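Long-range contact in S locus protein 11 (Brassica campestris, PDB 6KYW), which probably acts as the secreted pollen ligand, a small disulfide-rich defensin-like protein, by which Brassica recognises and rejects self pollen: residues C[6-17]-C[30-41]. Residues are numbered along the deposited sequence; the frame is centred on the assembly and turned at random.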
ATOM      1  N   PHE C   6      -8.725  15.176   5.354  1.00 45.58           N
ATOM      2  CA  PHE C   6      -8.898  14.483   4.085  1.00 43.84           C
ATOM      3  C   PHE C   6      -7.646  13.670   3.801  1.00 40.93           C
ATOM      4  O   PHE C   6      -6.621  13.816   4.472  1.00 40.68           O
ATOM      5  CB  PHE C   6      -9.168  15.468   2.950  1.00 42.45           C
ATOM      6  CG  PHE C   6      -8.131  16.542   2.835  1.00 48.71           C
ATOM      7  CD1 PHE C   6      -6.973  16.334   2.096  1.00 48.20           C
ATOM      8  CD2 PHE C   6      -8.291  17.754   3.490  1.00 49.46           C
ATOM      9  CE1 PHE C   6      -6.003  17.332   1.992  1.00 59.29           C
ATOM     10  CE2 PHE C   6      -7.332  18.751   3.386  1.00 60.78           C
ATOM     11  CZ  PHE C   6      -6.186  18.543   2.629  1.00 55.28           C
ATOM     12  N   ARG C   7      -7.738  12.832   2.772  1.00 36.82           N
ATOM     13  CA  ARG C   7      -6.634  11.993   2.330  1.00 33.43           C
ATOM     14  C   ARG C   7      -6.458  12.144   0.827  1.00 31.97           C
ATOM     15  O   ARG C   7      -7.424  12.382   0.096  1.00 34.10           O
ATOM     16  CB  ARG C   7      -6.871  10.534   2.694  1.00 33.47           C
ATOM     17  CG  ARG C   7      -5.702   9.618   2.375  1.00 34.81           C
ATOM     18  CD  ARG C   7      -6.006   8.224   2.812  1.00 32.88           C
ATOM     19  NE  ARG C   7      -6.188   8.187   4.253  1.00 39.44           N
ATOM     20  CZ  ARG C   7      -5.207   8.346   5.139  1.00 37.32           C
ATOM     21  NH1 ARG C   7      -3.961   8.528   4.740  1.00 35.80           N
ATOM     22  NH2 ARG C   7      -5.472   8.311   6.431  1.00 38.20           N
ATOM     23  N   LYS C   8      -5.212  12.006   0.373  1.00 39.30           N
ATOM     24  CA  LYS C   8      -4.851  12.183  -1.031  1.00 42.24           C
ATOM     25  C   LYS C   8      -3.786  11.178  -1.459  1.00 40.29           C
ATOM     26  O   LYS C   8      -3.011  10.657  -0.644  1.00 36.26           O
ATOM     27  CB  LYS C   8      -4.307  13.588  -1.298  1.00 38.23           C
ATOM     28  CG  LYS C   8      -5.327  14.638  -1.553  1.00 42.65           C
ATOM     29  CD  LYS C   8      -4.602  15.936  -1.867  1.00 46.01           C
ATOM     30  CE  LYS C   8      -5.545  17.128  -1.856  1.00 52.07           C
ATOM     31  NZ  LYS C   8      -4.791  18.403  -1.992  1.00 59.97           N
ATOM     32  N   LEU C   9      -3.729  10.946  -2.767  1.00 39.23           N
ATOM     33  CA  LEU C   9      -2.615  10.208  -3.353  1.00 35.65           C
ATOM     34  C   LEU C   9      -1.323  11.011  -3.263  1.00 41.56           C
ATOM     35  O   LEU C   9      -1.311  12.227  -3.462  1.00 44.96           O
ATOM     36  CB  LEU C   9      -2.881   9.905  -4.818  1.00 36.74           C
ATOM     37  CG  LEU C   9      -3.194   8.469  -5.197  1.00 43.58           C
ATOM     38  CD1 LEU C   9      -4.391   7.976  -4.432  1.00 53.98           C
ATOM     39  CD2 LEU C   9      -3.445   8.466  -6.703  1.00 31.74           C
ATOM     40  N   GLY C  10      -0.231  10.327  -2.988  1.00 38.12           N
ATOM     41  CA  GLY C  10       1.051  10.973  -3.080  1.00 35.19           C
ATOM     42  C   GLY C  10       1.597  11.342  -1.728  1.00 39.21           C
ATOM     43  O   GLY C  10       1.029  11.038  -0.674  1.00 42.97           O
ATOM     44  N   LYS C  11       2.739  12.013  -1.772  1.00 47.44           N
ATOM     45  CA  LYS C  11       3.450  12.381  -0.557  1.00 51.50           C
ATOM     46  C   LYS C  11       3.084  13.788  -0.087  1.00 48.11           C
ATOM     47  O   LYS C  11       2.635  14.641  -0.863  1.00 47.20           O
ATOM     48  CB  LYS C  11       4.955  12.270  -0.782  1.00 51.94           C
ATOM     49  CG  LYS C  11       5.486  10.911  -0.377  1.00 51.85           C
ATOM     50  CD  LYS C  11       6.833  10.665  -0.945  1.00 56.95           C
ATOM     51  CE  LYS C  11       7.783  10.285   0.168  1.00 67.43           C
ATOM     52  NZ  LYS C  11       7.758  11.277   1.275  1.00 63.39           N
ATOM     53  N   CYS C  12       3.266  14.011   1.213  1.00 49.46           N
ATOM     54  CA  CYS C  12       3.128  15.351   1.776  1.00 50.77           C
ATOM     55  C   CYS C  12       4.100  16.324   1.123  1.00 55.71           C
ATOM     56  O   CYS C  12       5.268  16.002   0.898  1.00 63.82           O
ATOM     57  CB  CYS C  12       3.388  15.329   3.284  1.00 50.47           C
ATOM     58  SG  CYS C  12       1.957  14.834   4.296  1.00 82.86           S
ATOM     59  N   THR C  13       3.615  17.528   0.836  1.00 57.67           N
ATOM     60  CA  THR C  13       4.431  18.635   0.358  1.00 59.68           C
ATOM     61  C   THR C  13       4.272  19.827   1.299  1.00 67.22           C
ATOM     62  O   THR C  13       3.380  19.854   2.149  1.00 65.86           O
ATOM     63  CB  THR C  13       4.043  19.022  -1.072  1.00 58.98           C
ATOM     64  OG1 THR C  13       2.820  19.769  -1.065  1.00 58.08           O
ATOM     65  CG2 THR C  13       3.858  17.783  -1.907  1.00 54.96           C
ATOM     66  N   THR C  14       5.150  20.831   1.157  1.00 70.42           N
ATOM     67  CA  THR C  14       4.999  22.010   2.007  1.00 64.02           C
ATOM     68  C   THR C  14       3.735  22.783   1.655  1.00 63.77           C
ATOM     69  O   THR C  14       3.095  23.352   2.546  1.00 69.13           O
ATOM     70  CB  THR C  14       6.229  22.936   1.930  1.00 64.61           C
ATOM     71  OG1 THR C  14       6.567  23.188   0.564  1.00 69.98           O
ATOM     72  CG2 THR C  14       7.453  22.330   2.682  1.00 60.47           C
ATOM     73  N   LEU C  15       3.342  22.805   0.377  1.00 61.60           N
ATOM     74  CA  LEU C  15       2.091  23.475   0.032  1.00 64.21           C
ATOM     75  C   LEU C  15       0.889  22.743   0.593  1.00 65.97           C
ATOM     76  O   LEU C  15      -0.112  23.377   0.944  1.00 64.62           O
ATOM     77  CB  LEU C  15       1.927  23.626  -1.479  1.00 67.41           C
ATOM     78  CG  LEU C  15       3.013  24.373  -2.240  1.00 80.82           C
ATOM     79  CD1 LEU C  15       2.669  24.439  -3.730  1.00 78.59           C
ATOM     80  CD2 LEU C  15       3.204  25.766  -1.641  1.00 71.66           C
ATOM     81  N   GLU C  16       0.955  21.415   0.656  1.00 64.64           N
ATOM     82  CA  GLU C  16      -0.119  20.665   1.283  1.00 61.95           C
ATOM     83  C   GLU C  16      -0.146  20.906   2.788  1.00 61.98           C
ATOM     84  O   GLU C  16      -1.223  20.933   3.390  1.00 64.37           O
ATOM     85  CB  GLU C  16       0.043  19.183   0.952  1.00 62.13           C
ATOM     86  CG  GLU C  16      -1.179  18.325   1.209  1.00 56.90           C
ATOM     87  CD  GLU C  16      -2.201  18.352   0.080  1.00 63.14           C
ATOM     88  OE1 GLU C  16      -2.026  19.087  -0.922  1.00 60.80           O
ATOM     89  OE2 GLU C  16      -3.197  17.619   0.210  1.00 56.10           O
ATOM     90  N   GLU C  17       1.023  21.111   3.400  1.00 62.58           N
ATOM     91  CA  GLU C  17       1.072  21.444   4.819  1.00 66.12           C
ATOM     92  C   GLU C  17       0.379  22.772   5.101  1.00 67.68           C
ATOM     93  O   GLU C  17      -0.257  22.938   6.149  1.00 67.51           O
ATOM     94  CB  GLU C  17       2.521  21.490   5.299  1.00 67.58           C
ATOM     95  CG  GLU C  17       2.683  21.975   6.729  1.00 70.37           C
ATOM     96  CD  GLU C  17       2.509  20.852   7.732  1.00 78.43           C
ATOM     97  OE1 GLU C  17       2.729  21.065   8.946  1.00 71.01           O
ATOM     98  OE2 GLU C  17       2.163  19.740   7.297  1.00 73.17           O
ATOM     99  N   THR C  30      -1.660  19.441  10.621  1.00 58.30           N
ATOM    100  CA  THR C  30      -0.476  19.080   9.850  1.00 63.96           C
ATOM    101  C   THR C  30      -0.756  17.920   8.896  1.00 56.53           C
ATOM    102  O   THR C  30      -1.823  17.299   8.900  1.00 53.50           O
ATOM    103  CB  THR C  30       0.717  18.736  10.761  1.00 60.30           C
ATOM    104  OG1 THR C  30       1.946  18.887  10.019  1.00 63.43           O
ATOM    105  CG2 THR C  30       0.615  17.303  11.283  1.00 54.88           C
ATOM    106  N   CYS C  31       0.250  17.647   8.075  1.00 59.80           N
ATOM    107  CA  CYS C  31       0.233  16.643   7.026  1.00 54.90           C
ATOM    108  C   CYS C  31       0.994  15.411   7.518  1.00 54.39           C
ATOM    109  O   CYS C  31       2.070  15.543   8.105  1.00 55.86           O
ATOM    110  CB  CYS C  31       0.878  17.241   5.774  1.00 56.17           C
ATOM    111  SG  CYS C  31       0.598  16.397   4.223  1.00 78.69           S
ATOM    112  N   SER C  32       0.415  14.226   7.323  1.00 51.16           N
ATOM    113  CA  SER C  32       1.042  12.966   7.721  1.00 51.02           C
ATOM    114  C   SER C  32       1.145  12.051   6.505  1.00 52.03           C
ATOM    115  O   SER C  32       0.120  11.696   5.914  1.00 52.26           O
ATOM    116  CB  SER C  32       0.237  12.263   8.819  1.00 47.99           C
ATOM    117  OG  SER C  32       0.141  13.048   9.981  1.00 50.16           O
ATOM    118  N   ASP C  33       2.371  11.672   6.134  1.00 51.29           N
ATOM    119  CA  ASP C  33       2.575  10.661   5.101  1.00 47.06           C
ATOM    120  C   ASP C  33       2.103   9.307   5.624  1.00 42.30           C
ATOM    121  O   ASP C  33       2.243   9.000   6.808  1.00 46.14           O
ATOM    122  CB  ASP C  33       4.066  10.558   4.709  1.00 48.75           C
ATOM    123  CG  ASP C  33       4.516  11.644   3.728  1.00 52.20           C
ATOM    124  OD1 ASP C  33       3.809  11.945   2.733  1.00 51.27           O
ATOM    125  OD2 ASP C  33       5.604  12.196   3.963  1.00 60.91           O
ATOM    126  N   SER C  34       1.587   8.472   4.727  1.00 38.99           N
ATOM    127  CA  SER C  34       0.914   7.251   5.153  1.00 41.14           C
ATOM    128  C   SER C  34       1.260   6.113   4.194  1.00 41.15           C
ATOM    129  O   SER C  34       2.051   6.274   3.266  1.00 41.29           O
ATOM    130  CB  SER C  34      -0.601   7.484   5.242  1.00 38.21           C
ATOM    131  OG  SER C  34      -1.253   6.309   5.708  1.00 49.48           O
ATOM    132  N   LYS C  35       0.633   4.956   4.404  1.00 43.94           N
ATOM    133  CA  LYS C  35       0.892   3.779   3.590  1.00 38.93           C
ATOM    134  C   LYS C  35       0.112   3.828   2.284  1.00 40.91           C
ATOM    135  O   LYS C  35      -0.850   4.594   2.129  1.00 39.02           O
ATOM    136  CB  LYS C  35       0.522   2.497   4.339  1.00 41.73           C
ATOM    137  CG  LYS C  35      -0.805   2.523   5.033  1.00 35.68           C
ATOM    138  CD  LYS C  35      -1.121   1.179   5.605  1.00 33.66           C
ATOM    139  CE  LYS C  35      -0.220   0.766   6.812  1.00 35.16           C
ATOM    140  NZ  LYS C  35       0.253   1.826   7.756  1.00 46.29           N
ATOM    141  N   MET C  36       0.528   2.958   1.352  1.00 37.23           N
ATOM    142  CA  MET C  36      -0.063   2.833   0.009  1.00 35.20           C
ATOM    143  C   MET C  36       0.064   4.112  -0.809  1.00 38.08           C
ATOM    144  O   MET C  36      -0.769   4.372  -1.679  1.00 39.43           O
ATOM    145  CB  MET C  36      -1.535   2.399   0.066  1.00 47.43           C
ATOM    146  CG  MET C  36      -1.794   1.217   0.983  1.00 44.91           C
ATOM    147  SD  MET C  36      -3.203   0.280   0.549  1.00107.36           S
ATOM    148  CE  MET C  36      -3.408  -0.467   2.128  1.00 46.49           C
ATOM    149  N   ASN C  37       1.108   4.910  -0.546  1.00 38.23           N
ATOM    150  CA  ASN C  37       1.328   6.181  -1.231  1.00 37.92           C
ATOM    151  C   ASN C  37       0.134   7.136  -1.076  1.00 36.40           C
ATOM    152  O   ASN C  37      -0.346   7.731  -2.044  1.00 34.39           O
ATOM    153  CB  ASN C  37       1.659   5.959  -2.709  1.00 30.08           C
ATOM    154  CG  ASN C  37       2.234   7.219  -3.376  1.00 36.41           C
ATOM    155  OD1 ASN C  37       3.037   7.949  -2.786  1.00 37.22           O
ATOM    156  ND2 ASN C  37       1.807   7.479  -4.599  1.00 32.38           N
ATOM    157  N   THR C  38      -0.331   7.308   0.163  1.00 35.93           N
ATOM    158  CA  THR C  38      -1.300   8.362   0.484  1.00 37.14           C
ATOM    159  C   THR C  38      -0.756   9.225   1.617  1.00 35.85           C
ATOM    160  O   THR C  38       0.109   8.798   2.388  1.00 38.94           O
ATOM    161  CB  THR C  38      -2.695   7.819   0.887  1.00 31.82           C
ATOM    162  OG1 THR C  38      -2.626   7.155   2.162  1.00 31.92           O
ATOM    163  CG2 THR C  38      -3.250   6.877  -0.159  1.00 30.24           C
ATOM    164  N   HIS C  39      -1.277  10.455   1.703  1.00 38.83           N
ATOM    165  CA  HIS C  39      -1.054  11.327   2.854  1.00 42.47           C
ATOM    166  C   HIS C  39      -2.391  11.906   3.322  1.00 46.54           C
ATOM    167  O   HIS C  39      -3.393  11.888   2.592  1.00 39.84           O
ATOM    168  CB  HIS C  39      -0.065  12.453   2.518  1.00 39.39           C
ATOM    169  CG  HIS C  39      -0.576  13.428   1.502  1.00 41.13           C
ATOM    170  ND1 HIS C  39      -0.549  13.178   0.147  1.00 44.12           N
ATOM    171  CD2 HIS C  39      -1.124  14.657   1.645  1.00 41.07           C
ATOM    172  CE1 HIS C  39      -1.068  14.206  -0.500  1.00 43.23           C
ATOM    173  NE2 HIS C  39      -1.417  15.120   0.386  1.00 41.22           N
ATOM    174  N   SER C  40      -2.409  12.420   4.557  1.00 41.86           N
ATOM    175  CA  SER C  40      -3.615  13.022   5.116  1.00 41.63           C
ATOM    176  C   SER C  40      -3.325  14.350   5.810  1.00 44.83           C
ATOM    177  O   SER C  40      -2.244  14.568   6.369  1.00 43.58           O
ATOM    178  CB  SER C  40      -4.308  12.078   6.111  1.00 40.34           C
ATOM    179  OG  SER C  40      -3.474  11.786   7.224  1.00 41.38           O
ATOM    180  N   CYS C  41      -4.325  15.232   5.777  1.00 46.42           N
ATOM    181  CA  CYS C  41      -4.361  16.456   6.579  1.00 48.61           C
ATOM    182  C   CYS C  41      -5.269  16.237   7.789  1.00 46.35           C
ATOM    183  O   CYS C  41      -6.458  15.952   7.632  1.00 45.54           O
ATOM    184  CB  CYS C  41      -4.868  17.625   5.739  1.00 48.37           C
ATOM    185  SG  CYS C  41      -3.588  18.436   4.732  1.00 58.75           S
TER
HETATM  186  O   HOH W   1       6.851  14.042   2.178  1.00 52.60           O
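Strand 6-9 pairs antiparallel with strand 38-41 through backbone bonds that include K8 N to H39 O (2.9 Å) and its return from H39 N to K8 O; G10 N adds a nearly straight bond to N37 O just past the strand. On the face shared by F6, K8 and H39, the imidazole is gripped at both nitrogens. H39 ND1 donates to G10 O (2.8 Å), and H39 NE2 donates to E16 OE2 (3.1 Å), reaching the carboxylate from above its plane, with the two flat groups 81° apart. CG of H39 sits between its backbone N and carbonyl carbon (chi1 66°), which turns one ring face to K11 O and C12 CA and its edge to G10 O. E16 OE2 also takes K8 NZ in a salt bridge. With an alanine at H39, G10 O would probably lose its side-chain donor and E16 OE2 would be left to K8 NZ, with a gap opened where the ring lay. D33 OD1 accepts C12 N almost straight (2.6 Å), while E17 clasps T30 OG1 and C31 N with its two oxygens. C41 lays CB over the F6 ring. The C41-C20 disulfide and the bonds of E16 and E17 tie helix to sheet, while C12-C31 fastens the preceding loop to strand 30-33, consistent with a cysteine-stabilised defensin-like fold.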